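Hydrazine synthase subunit alpha (Candidatus Kuenenia stuttgartiensis, PDB 5C2V) forms part of the hydrazine synthase complex and, using heme c, catalyses the condensation of hydroxylamine with ammonia to yield hydrazine. Local coordinates at residues Tyr582-Tyr596 / Thr628-Arg642. Sequence-based numbering, arbitrary orientation.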
ATOM      1  N   TYR D 582     -36.931 -26.658   7.900  1.00 56.84           N
ATOM      2  CA  TYR D 582     -37.735 -27.305   8.939  1.00 70.05           C
ATOM      3  C   TYR D 582     -38.772 -28.329   8.449  1.00 69.78           C
ATOM      4  O   TYR D 582     -39.494 -28.904   9.263  1.00 80.20           O
ATOM      5  CB  TYR D 582     -38.424 -26.250   9.822  1.00 73.42           C
ATOM      6  CG  TYR D 582     -39.057 -25.073   9.108  1.00 49.35           C
ATOM      7  CD1 TYR D 582     -38.297 -23.972   8.732  1.00 61.35           C
ATOM      8  CD2 TYR D 582     -40.422 -25.041   8.858  1.00 47.44           C
ATOM      9  CE1 TYR D 582     -38.873 -22.887   8.098  1.00 59.92           C
ATOM     10  CE2 TYR D 582     -41.008 -23.959   8.224  1.00 67.87           C
ATOM     11  CZ  TYR D 582     -40.228 -22.887   7.846  1.00 64.23           C
ATOM     12  OH  TYR D 582     -40.805 -21.808   7.215  1.00 65.15           O
ATOM     13  N   ASP D 583     -38.862 -28.555   7.141  1.00 76.18           N
ATOM     14  CA  ASP D 583     -39.932 -29.400   6.599  1.00 61.28           C
ATOM     15  C   ASP D 583     -39.401 -30.609   5.824  1.00 72.40           C
ATOM     16  O   ASP D 583     -38.526 -30.472   4.973  1.00 75.81           O
ATOM     17  CB  ASP D 583     -40.849 -28.571   5.697  1.00 50.66           C
ATOM     18  CG  ASP D 583     -42.240 -29.162   5.572  1.00 69.47           C
ATOM     19  OD1 ASP D 583     -42.412 -30.361   5.871  1.00 73.45           O
ATOM     20  OD2 ASP D 583     -43.165 -28.422   5.173  1.00 67.16           O
ATOM     21  N   ASP D 584     -39.950 -31.790   6.105  1.00 64.28           N
ATOM     22  CA  ASP D 584     -39.454 -33.027   5.500  1.00 67.03           C
ATOM     23  C   ASP D 584     -39.870 -33.189   4.039  1.00 61.98           C
ATOM     24  O   ASP D 584     -39.258 -33.957   3.297  1.00 48.25           O
ATOM     25  CB  ASP D 584     -39.922 -34.244   6.306  1.00 79.42           C
ATOM     26  CG  ASP D 584     -41.424 -34.444   6.254  1.00 71.32           C
ATOM     27  OD1 ASP D 584     -42.157 -33.452   6.063  1.00 80.16           O
ATOM     28  OD2 ASP D 584     -41.871 -35.600   6.410  1.00 78.33           O
ATOM     29  N   ARG D 585     -40.908 -32.468   3.630  1.00 57.39           N
ATOM     30  CA  ARG D 585     -41.374 -32.528   2.249  1.00 51.60           C
ATOM     31  C   ARG D 585     -40.702 -31.465   1.381  1.00 57.27           C
ATOM     32  O   ARG D 585     -41.054 -31.294   0.215  1.00 56.74           O
ATOM     33  CB  ARG D 585     -42.900 -32.388   2.187  1.00 59.81           C
ATOM     34  CG  ARG D 585     -43.478 -31.253   3.016  1.00 69.79           C
ATOM     35  CD  ARG D 585     -45.001 -31.270   2.975  1.00 54.85           C
ATOM     36  NE  ARG D 585     -45.595 -30.311   3.902  1.00 66.98           N
ATOM     37  CZ  ARG D 585     -46.896 -30.043   3.969  1.00 64.05           C
ATOM     38  NH1 ARG D 585     -47.744 -30.664   3.161  1.00 86.61           N
ATOM     39  NH2 ARG D 585     -47.349 -29.156   4.844  1.00 81.92           N
ATOM     40  N   SER D 586     -39.738 -30.750   1.955  1.00 75.38           N
ATOM     41  CA  SER D 586     -39.042 -29.688   1.232  1.00 64.74           C
ATOM     42  C   SER D 586     -37.532 -29.903   1.137  1.00 53.67           C
ATOM     43  O   SER D 586     -36.932 -30.568   1.983  1.00 66.93           O
ATOM     44  CB  SER D 586     -39.318 -28.335   1.890  1.00 49.28           C
ATOM     45  OG  SER D 586     -40.703 -28.035   1.885  1.00 72.85           O
ATOM     46  N   HIS D 587     -36.926 -29.344   0.091  1.00 63.66           N
ATOM     47  CA  HIS D 587     -35.472 -29.283  -0.018  1.00 66.90           C
ATOM     48  C   HIS D 587     -34.925 -28.211   0.917  1.00 56.72           C
ATOM     49  O   HIS D 587     -34.004 -28.455   1.695  1.00 58.51           O
ATOM     50  CB  HIS D 587     -35.041 -28.989  -1.458  1.00 71.10           C
ATOM     51  CG  HIS D 587     -35.249 -30.132  -2.404  1.00 69.42           C
ATOM     52  ND1 HIS D 587     -35.776 -29.965  -3.666  1.00 61.04           N
ATOM     53  CD2 HIS D 587     -34.986 -31.453  -2.277  1.00 70.85           C
ATOM     54  CE1 HIS D 587     -35.837 -31.136  -4.275  1.00 64.49           C
ATOM     55  NE2 HIS D 587     -35.363 -32.056  -3.453  1.00 68.66           N
ATOM     56  N   TYR D 588     -35.506 -27.016   0.824  1.00 46.15           N
ATOM     57  CA  TYR D 588     -35.160 -25.902   1.702  1.00 63.55           C
ATOM     58  C   TYR D 588     -36.390 -25.070   2.036  1.00 65.17           C
ATOM     59  O   TYR D 588     -37.200 -24.763   1.161  1.00 64.06           O
ATOM     60  CB  TYR D 588     -34.097 -25.006   1.064  1.00 43.57           C
ATOM     61  CG  TYR D 588     -32.712 -25.604   1.022  1.00 29.29           C
ATOM     62  CD1 TYR D 588     -31.996 -25.829   2.191  1.00 28.89           C
ATOM     63  CD2 TYR D 588     -32.112 -25.924  -0.186  1.00 30.43           C
ATOM     64  CE1 TYR D 588     -30.724 -26.370   2.156  1.00 24.46           C
ATOM     65  CE2 TYR D 588     -30.845 -26.463  -0.231  1.00 26.74           C
ATOM     66  CZ  TYR D 588     -30.154 -26.684   0.941  1.00 26.26           C
ATOM     67  OH  TYR D 588     -28.888 -27.223   0.897  1.00 35.00           O
ATOM     68  N   ASP D 589     -36.530 -24.716   3.309  1.00 65.73           N
ATOM     69  CA  ASP D 589     -37.626 -23.862   3.750  1.00 67.59           C
ATOM     70  C   ASP D 589     -37.220 -22.395   3.901  1.00 70.85           C
ATOM     71  O   ASP D 589     -38.014 -21.575   4.357  1.00 71.07           O
ATOM     72  CB  ASP D 589     -38.200 -24.382   5.066  1.00 81.41           C
ATOM     73  CG  ASP D 589     -38.782 -25.772   4.931  1.00 64.97           C
ATOM     74  OD1 ASP D 589     -39.854 -25.907   4.305  1.00 57.73           O
ATOM     75  OD2 ASP D 589     -38.169 -26.726   5.452  1.00 53.00           O
ATOM     76  N   SER D 590     -35.981 -22.070   3.548  1.00 69.27           N
ATOM     77  CA  SER D 590     -35.500 -20.693   3.647  1.00 54.94           C
ATOM     78  C   SER D 590     -36.116 -19.807   2.564  1.00 60.77           C
ATOM     79  O   SER D 590     -36.316 -20.252   1.434  1.00 69.32           O
ATOM     80  CB  SER D 590     -33.973 -20.648   3.557  1.00 47.96           C
ATOM     81  OG  SER D 590     -33.514 -21.243   2.357  1.00 51.00           O
ATOM     82  N   PRO D 591     -36.424 -18.547   2.913  1.00 60.11           N
ATOM     83  CA  PRO D 591     -37.037 -17.595   1.977  1.00 61.16           C
ATOM     84  C   PRO D 591     -36.112 -17.205   0.826  1.00 61.56           C
ATOM     85  O   PRO D 591     -34.897 -17.119   1.007  1.00 58.87           O
ATOM     86  CB  PRO D 591     -37.335 -16.374   2.858  1.00 48.76           C
ATOM     87  CG  PRO D 591     -37.325 -16.889   4.258  1.00 57.48           C
ATOM     88  CD  PRO D 591     -36.307 -17.983   4.268  1.00 52.30           C
ATOM     89  N   PHE D 592     -36.694 -16.979  -0.348  1.00 65.88           N
ATOM     90  CA  PHE D 592     -35.943 -16.500  -1.504  1.00 61.83           C
ATOM     91  C   PHE D 592     -35.703 -14.997  -1.411  1.00 66.76           C
ATOM     92  O   PHE D 592     -36.443 -14.287  -0.731  1.00 65.30           O
ATOM     93  CB  PHE D 592     -36.676 -16.845  -2.801  1.00 52.64           C
ATOM     94  CG  PHE D 592     -36.648 -18.307  -3.138  1.00 64.14           C
ATOM     95  CD1 PHE D 592     -37.630 -19.160  -2.663  1.00 69.14           C
ATOM     96  CD2 PHE D 592     -35.636 -18.831  -3.925  1.00 63.00           C
ATOM     97  CE1 PHE D 592     -37.607 -20.506  -2.968  1.00 62.66           C
ATOM     98  CE2 PHE D 592     -35.606 -20.178  -4.234  1.00 72.42           C
ATOM     99  CZ  PHE D 592     -36.593 -21.017  -3.755  1.00 68.30           C
ATOM    100  N   ALA D 593     -34.662 -14.523  -2.089  1.00 62.19           N
ATOM    101  CA  ALA D 593     -34.310 -13.107  -2.068  1.00 50.28           C
ATOM    102  C   ALA D 593     -35.452 -12.233  -2.582  1.00 49.15           C
ATOM    103  O   ALA D 593     -35.955 -12.434  -3.688  1.00 59.85           O
ATOM    104  CB  ALA D 593     -33.051 -12.865  -2.886  1.00 44.51           C
ATOM    105  N   PHE D 594     -35.850 -11.259  -1.770  1.00 44.38           N
ATOM    106  CA  PHE D 594     -36.954 -10.370  -2.110  1.00 53.24           C
ATOM    107  C   PHE D 594     -36.501  -9.287  -3.083  1.00 74.89           C
ATOM    108  O   PHE D 594     -35.343  -8.875  -3.071  1.00 62.68           O
ATOM    109  CB  PHE D 594     -37.539  -9.734  -0.846  1.00 65.36           C
ATOM    110  CG  PHE D 594     -38.124 -10.728   0.120  1.00 65.04           C
ATOM    111  CD1 PHE D 594     -37.307 -11.439   0.985  1.00 56.67           C
ATOM    112  CD2 PHE D 594     -39.491 -10.945   0.169  1.00 72.31           C
ATOM    113  CE1 PHE D 594     -37.842 -12.352   1.875  1.00 63.23           C
ATOM    114  CE2 PHE D 594     -40.032 -11.855   1.058  1.00 66.31           C
ATOM    115  CZ  PHE D 594     -39.207 -12.560   1.912  1.00 54.20           C
ATOM    116  N   ARG D 595     -37.422  -8.825  -3.922  1.00 62.52           N
ATOM    117  CA  ARG D 595     -37.088  -7.851  -4.955  1.00 67.38           C
ATOM    118  C   ARG D 595     -36.975  -6.424  -4.417  1.00 68.44           C
ATOM    119  O   ARG D 595     -36.052  -5.695  -4.779  1.00 58.13           O
ATOM    120  CB  ARG D 595     -38.124  -7.903  -6.081  1.00 64.75           C
ATOM    121  CG  ARG D 595     -38.023  -6.757  -7.073  1.00 74.51           C
ATOM    122  CD  ARG D 595     -38.888  -6.997  -8.298  1.00 61.49           C
ATOM    123  NE  ARG D 595     -38.168  -7.722  -9.341  1.00 72.17           N
ATOM    124  CZ  ARG D 595     -37.898  -7.222 -10.543  1.00 56.65           C
ATOM    125  NH1 ARG D 595     -38.296  -5.998 -10.857  1.00 57.56           N
ATOM    126  NH2 ARG D 595     -37.237  -7.949 -11.432  1.00 43.72           N
ATOM    127  N   TYR D 596     -37.903  -6.027  -3.550  1.00 74.72           N
ATOM    128  CA  TYR D 596     -37.955  -4.639  -3.094  1.00 51.87           C
ATOM    129  C   TYR D 596     -37.820  -4.482  -1.581  1.00 66.34           C
ATOM    130  O   TYR D 596     -37.704  -5.464  -0.848  1.00 69.62           O
ATOM    131  CB  TYR D 596     -39.263  -3.988  -3.549  1.00 66.55           C
ATOM    132  CG  TYR D 596     -39.403  -3.853  -5.048  1.00 80.40           C
ATOM    133  CD1 TYR D 596     -38.338  -3.431  -5.832  1.00 62.07           C
ATOM    134  CD2 TYR D 596     -40.603  -4.152  -5.679  1.00 79.67           C
ATOM    135  CE1 TYR D 596     -38.467  -3.305  -7.204  1.00 77.73           C
ATOM    136  CE2 TYR D 596     -40.741  -4.033  -7.047  1.00 74.77           C
ATOM    137  CZ  TYR D 596     -39.670  -3.609  -7.806  1.00 78.77           C
ATOM    138  OH  TYR D 596     -39.806  -3.490  -9.170  1.00 73.87           O
ATOM    139  N   THR D 628     -41.892 -28.668  -3.400  1.00 67.05           N
ATOM    140  CA  THR D 628     -40.636 -29.034  -2.749  1.00 71.28           C
ATOM    141  C   THR D 628     -40.034 -27.899  -1.915  1.00 74.49           C
ATOM    142  O   THR D 628     -38.925 -28.030  -1.398  1.00 58.99           O
ATOM    143  CB  THR D 628     -39.587 -29.505  -3.775  1.00 75.10           C
ATOM    144  OG1 THR D 628     -38.442 -30.023  -3.087  1.00 87.18           O
ATOM    145  CG2 THR D 628     -39.160 -28.358  -4.665  1.00 72.50           C
ATOM    146  N   THR D 629     -40.743 -26.779  -1.812  1.00 55.56           N
ATOM    147  CA  THR D 629     -40.371 -25.744  -0.848  1.00 63.13           C
ATOM    148  C   THR D 629     -41.607 -25.042  -0.290  1.00 61.18           C
ATOM    149  O   THR D 629     -42.642 -24.956  -0.954  1.00 54.64           O
ATOM    150  CB  THR D 629     -39.417 -24.697  -1.461  1.00 74.63           C
ATOM    151  OG1 THR D 629     -38.893 -23.860  -0.421  1.00 54.89           O
ATOM    152  CG2 THR D 629     -40.136 -23.836  -2.487  1.00 68.46           C
ATOM    153  N   SER D 630     -41.496 -24.554   0.941  1.00 56.92           N
ATOM    154  CA  SER D 630     -42.613 -23.904   1.619  1.00 46.42           C
ATOM    155  C   SER D 630     -42.800 -22.458   1.171  1.00 52.31           C
ATOM    156  O   SER D 630     -43.919 -21.947   1.140  1.00 57.46           O
ATOM    157  CB  SER D 630     -42.411 -23.949   3.135  1.00 57.87           C
ATOM    158  OG  SER D 630     -41.964 -25.227   3.554  1.00 78.15           O
ATOM    159  N   GLN D 631     -41.696 -21.805   0.827  1.00 63.61           N
ATOM    160  CA  GLN D 631     -41.706 -20.376   0.533  1.00 58.65           C
ATOM    161  C   GLN D 631     -42.001 -20.079  -0.933  1.00 56.49           C
ATOM    162  O   GLN D 631     -41.697 -20.890  -1.807  1.00 66.86           O
ATOM    163  CB  GLN D 631     -40.365 -19.754   0.926  1.00 65.58           C
ATOM    164  CG  GLN D 631     -39.838 -20.228   2.267  1.00 59.57           C
ATOM    165  CD  GLN D 631     -40.723 -19.828   3.433  1.00 62.45           C
ATOM    166  OE1 GLN D 631     -41.563 -18.934   3.318  1.00 58.46           O
ATOM    167  NE2 GLN D 631     -40.540 -20.495   4.567  1.00 70.86           N
ATOM    168  N   PRO D 632     -42.607 -18.909  -1.202  1.00 43.75           N
ATOM    169  CA  PRO D 632     -42.843 -18.439  -2.571  1.00 51.75           C
ATOM    170  C   PRO D 632     -41.550 -18.385  -3.377  1.00 64.31           C
ATOM    171  O   PRO D 632     -40.502 -18.049  -2.830  1.00 81.55           O
ATOM    172  CB  PRO D 632     -43.422 -17.036  -2.366  1.00 49.68           C
ATOM    173  CG  PRO D 632     -44.040 -17.081  -1.015  1.00 53.89           C
ATOM    174  CD  PRO D 632     -43.163 -17.983  -0.199  1.00 43.39           C
ATOM    175  N   VAL D 633     -41.629 -18.707  -4.663  1.00 67.13           N
ATOM    176  CA  VAL D 633     -40.443 -18.759  -5.508  1.00 68.24           C
ATOM    177  C   VAL D 633     -40.211 -17.420  -6.195  1.00 84.15           C
ATOM    178  O   VAL D 633     -40.986 -17.021  -7.058  1.00 71.27           O
ATOM    179  CB  VAL D 633     -40.570 -19.858  -6.575  1.00 58.91           C
ATOM    180  CG1 VAL D 633     -39.320 -19.912  -7.433  1.00 64.65           C
ATOM    181  CG2 VAL D 633     -40.835 -21.202  -5.918  1.00 68.73           C
ATOM    182  N   GLU D 634     -39.136 -16.735  -5.820  1.00 72.10           N
ATOM    183  CA  GLU D 634     -38.883 -15.395  -6.340  1.00 69.74           C
ATOM    184  C   GLU D 634     -37.446 -15.205  -6.819  1.00 60.25           C
ATOM    185  O   GLU D 634     -36.499 -15.660  -6.179  1.00 71.82           O
ATOM    186  CB  GLU D 634     -39.214 -14.345  -5.274  1.00 70.10           C
ATOM    187  CG  GLU D 634     -38.985 -12.909  -5.724  1.00 72.46           C
ATOM    188  CD  GLU D 634     -39.582 -11.891  -4.773  1.00 61.92           C
ATOM    189  OE1 GLU D 634     -39.838 -10.750  -5.211  1.00 43.76           O
ATOM    190  OE2 GLU D 634     -39.796 -12.231  -3.590  1.00 67.15           O
ATOM    191  N   GLY D 635     -37.300 -14.532  -7.957  1.00 61.29           N
ATOM    192  CA  GLY D 635     -35.997 -14.128  -8.451  1.00 53.52           C
ATOM    193  C   GLY D 635     -35.222 -15.200  -9.189  1.00 50.79           C
ATOM    194  O   GLY D 635     -33.993 -15.148  -9.249  1.00 64.93           O
ATOM    195  N   LEU D 636     -35.927 -16.183  -9.742  1.00 53.40           N
ATOM    196  CA  LEU D 636     -35.267 -17.229 -10.514  1.00 63.55           C
ATOM    197  C   LEU D 636     -35.314 -16.988 -12.022  1.00 57.72           C
ATOM    198  O   LEU D 636     -34.738 -17.754 -12.793  1.00 62.15           O
ATOM    199  CB  LEU D 636     -35.876 -18.595 -10.191  1.00 62.31           C
ATOM    200  CG  LEU D 636     -35.667 -19.086  -8.758  1.00 71.87           C
ATOM    201  CD1 LEU D 636     -35.977 -20.572  -8.645  1.00 59.47           C
ATOM    202  CD2 LEU D 636     -34.249 -18.792  -8.287  1.00 53.25           C
ATOM    203  N   THR D 637     -35.990 -15.928 -12.449  1.00 47.02           N
ATOM    204  CA  THR D 637     -36.069 -15.629 -13.874  1.00 53.83           C
ATOM    205  C   THR D 637     -34.998 -14.618 -14.271  1.00 59.58           C
ATOM    206  O   THR D 637     -35.059 -13.450 -13.885  1.00 48.94           O
ATOM    207  CB  THR D 637     -37.457 -15.089 -14.264  1.00 73.41           C
ATOM    208  OG1 THR D 637     -38.474 -15.895 -13.656  1.00 62.85           O
ATOM    209  CG2 THR D 637     -37.631 -15.114 -15.775  1.00 67.05           C
ATOM    210  N   LEU D 638     -34.020 -15.074 -15.051  1.00 41.67           N
ATOM    211  CA  LEU D 638     -32.897 -14.235 -15.459  1.00 44.64           C
ATOM    212  C   LEU D 638     -33.353 -13.085 -16.347  1.00 52.95           C
ATOM    213  O   LEU D 638     -32.757 -12.007 -16.340  1.00 77.77           O
ATOM    214  CB  LEU D 638     -31.842 -15.069 -16.188  1.00 37.15           C
ATOM    215  CG  LEU D 638     -31.092 -16.110 -15.355  1.00 50.56           C
ATOM    216  CD1 LEU D 638     -30.095 -16.868 -16.217  1.00 51.34           C
ATOM    217  CD2 LEU D 638     -30.393 -15.448 -14.179  1.00 45.85           C
ATOM    218  N   ASP D 639     -34.409 -13.331 -17.112  1.00 73.01           N
ATOM    219  CA  ASP D 639     -34.991 -12.324 -17.989  1.00 66.69           C
ATOM    220  C   ASP D 639     -35.445 -11.106 -17.189  1.00 66.46           C
ATOM    221  O   ASP D 639     -35.247  -9.964 -17.603  1.00 76.99           O
ATOM    222  CB  ASP D 639     -36.171 -12.927 -18.763  1.00 74.86           C
ATOM    223  CG  ASP D 639     -36.542 -12.127 -19.999  1.00 99.85           C
ATOM    224  OD1 ASP D 639     -36.422 -10.884 -19.979  1.00103.58           O
ATOM    225  OD2 ASP D 639     -36.963 -12.748 -20.997  1.00111.71           O
ATOM    226  N   LYS D 640     -36.050 -11.366 -16.035  1.00 72.09           N
ATOM    227  CA  LYS D 640     -36.712 -10.327 -15.255  1.00 66.59           C
ATOM    228  C   LYS D 640     -35.877  -9.751 -14.105  1.00 52.64           C
ATOM    229  O   LYS D 640     -36.369  -8.917 -13.345  1.00 49.36           O
ATOM    230  CB  LYS D 640     -38.033 -10.880 -14.717  1.00 62.35           C
ATOM    231  CG  LYS D 640     -38.809 -11.654 -15.771  1.00 67.70           C
ATOM    232  CD  LYS D 640     -40.078 -12.272 -15.221  1.00 73.42           C
ATOM    233  CE  LYS D 640     -41.161 -11.230 -15.038  1.00 79.14           C
ATOM    234  NZ  LYS D 640     -42.459 -11.863 -14.673  1.00 86.38           N
ATOM    235  N   GLN D 641     -34.631 -10.197 -13.967  1.00 46.19           N
ATOM    236  CA  GLN D 641     -33.771  -9.725 -12.880  1.00 48.33           C
ATOM    237  C   GLN D 641     -33.511  -8.221 -12.985  1.00 55.96           C
ATOM    238  O   GLN D 641     -33.098  -7.722 -14.032  1.00 52.71           O
ATOM    239  CB  GLN D 641     -32.444 -10.487 -12.867  1.00 38.44           C
ATOM    240  CG  GLN D 641     -31.650 -10.316 -11.578  1.00 33.27           C
ATOM    241  CD  GLN D 641     -30.333 -11.068 -11.595  1.00 42.74           C
ATOM    242  OE1 GLN D 641     -29.553 -10.956 -12.540  1.00 55.66           O
ATOM    243  NE2 GLN D 641     -30.080 -11.842 -10.546  1.00 56.01           N
ATOM    244  N   ARG D 642     -33.749  -7.508 -11.887  1.00 53.63           N
ATOM    245  CA  ARG D 642     -33.720  -6.048 -11.888  1.00 48.40           C
ATOM    246  C   ARG D 642     -32.336  -5.461 -11.620  1.00 59.55           C
ATOM    247  O   ARG D 642     -31.580  -5.968 -10.790  1.00 51.29           O
ATOM    248  CB  ARG D 642     -34.712  -5.508 -10.851  1.00 55.18           C
ATOM    249  CG  ARG D 642     -34.891  -3.997 -10.879  1.00 55.49           C
ATOM    250  CD  ARG D 642     -35.904  -3.537  -9.843  1.00 53.86           C
ATOM    251  NE  ARG D 642     -35.440  -3.763  -8.476  1.00 73.45           N
ATOM    252  CZ  ARG D 642     -34.835  -2.844  -7.731  1.00 67.73           C
ATOM    253  NH1 ARG D 642     -34.619  -1.629  -8.219  1.00 61.03           N
ATOM    254  NH2 ARG D 642     -34.447  -3.135  -6.497  1.00 53.18           N
TER
HETATM  255  O   HOH W   1     -44.481 -26.018   5.572  1.00 61.94           O
HETATM  256  O   HOH W   2     -38.659 -13.839  -1.609  1.00 55.32           O
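From Ser586 against Thr628, where the CA atoms are 4.3 Å apart, to Phe592 against Glu634, two irregular backbones run side by side in the same direction, stitched early on by His587 N donating to Thr628 O at 2.8 Å (N-H...O 157°). Thr628 OG1 sits over one face of the His587 imidazole, whose ring also stacks with Phe416. Next along, the Thr629 hydroxyl donates to Tyr588 O; chi1 of -169° swings OG1 away from its own backbone N and onto that carbonyl. Gln631 folds at chi2 and its NE2 donates to Asp589 O at 2.8 Å, approaching a little out of the carbonyl plane, while Tyr582 OH lies 3.0 Å from the same NE2.

Both segments are loops: 582-596 leads into strand 596-599, with Arg595 and Tyr596 forming a classic beta bulge opposite Lys609, and 628-642, part of the cytochrome c domain, precedes helix 646-657. Near the start of 582-596, Asp583 and Asp584 make salt bridges to Arg220 of the neighbouring gamma subunit.

Phe592 points toward 628-642, with CD1 3.1 Å from Pro632 O, CE1 near Val633 CG2 and CE2 near Leu636 CD1. Glu634 reaches out extended so that OE1 receives a weak hydrogen bond from Arg595 N at 3.3 Å; Gly611 N also bonds OE1, and His610 ND1 bonds OE2. A water above the centre of the Phe594 ring donates to Glu634 OE2. Farther on, Tyr596 CE1 lies 3.3 Å above the Arg642 guanidinium plane, with ring and guanidinium inclined by 54°; Arg642 NH2 bonds weakly to Arg595 O and bridges to Glu759.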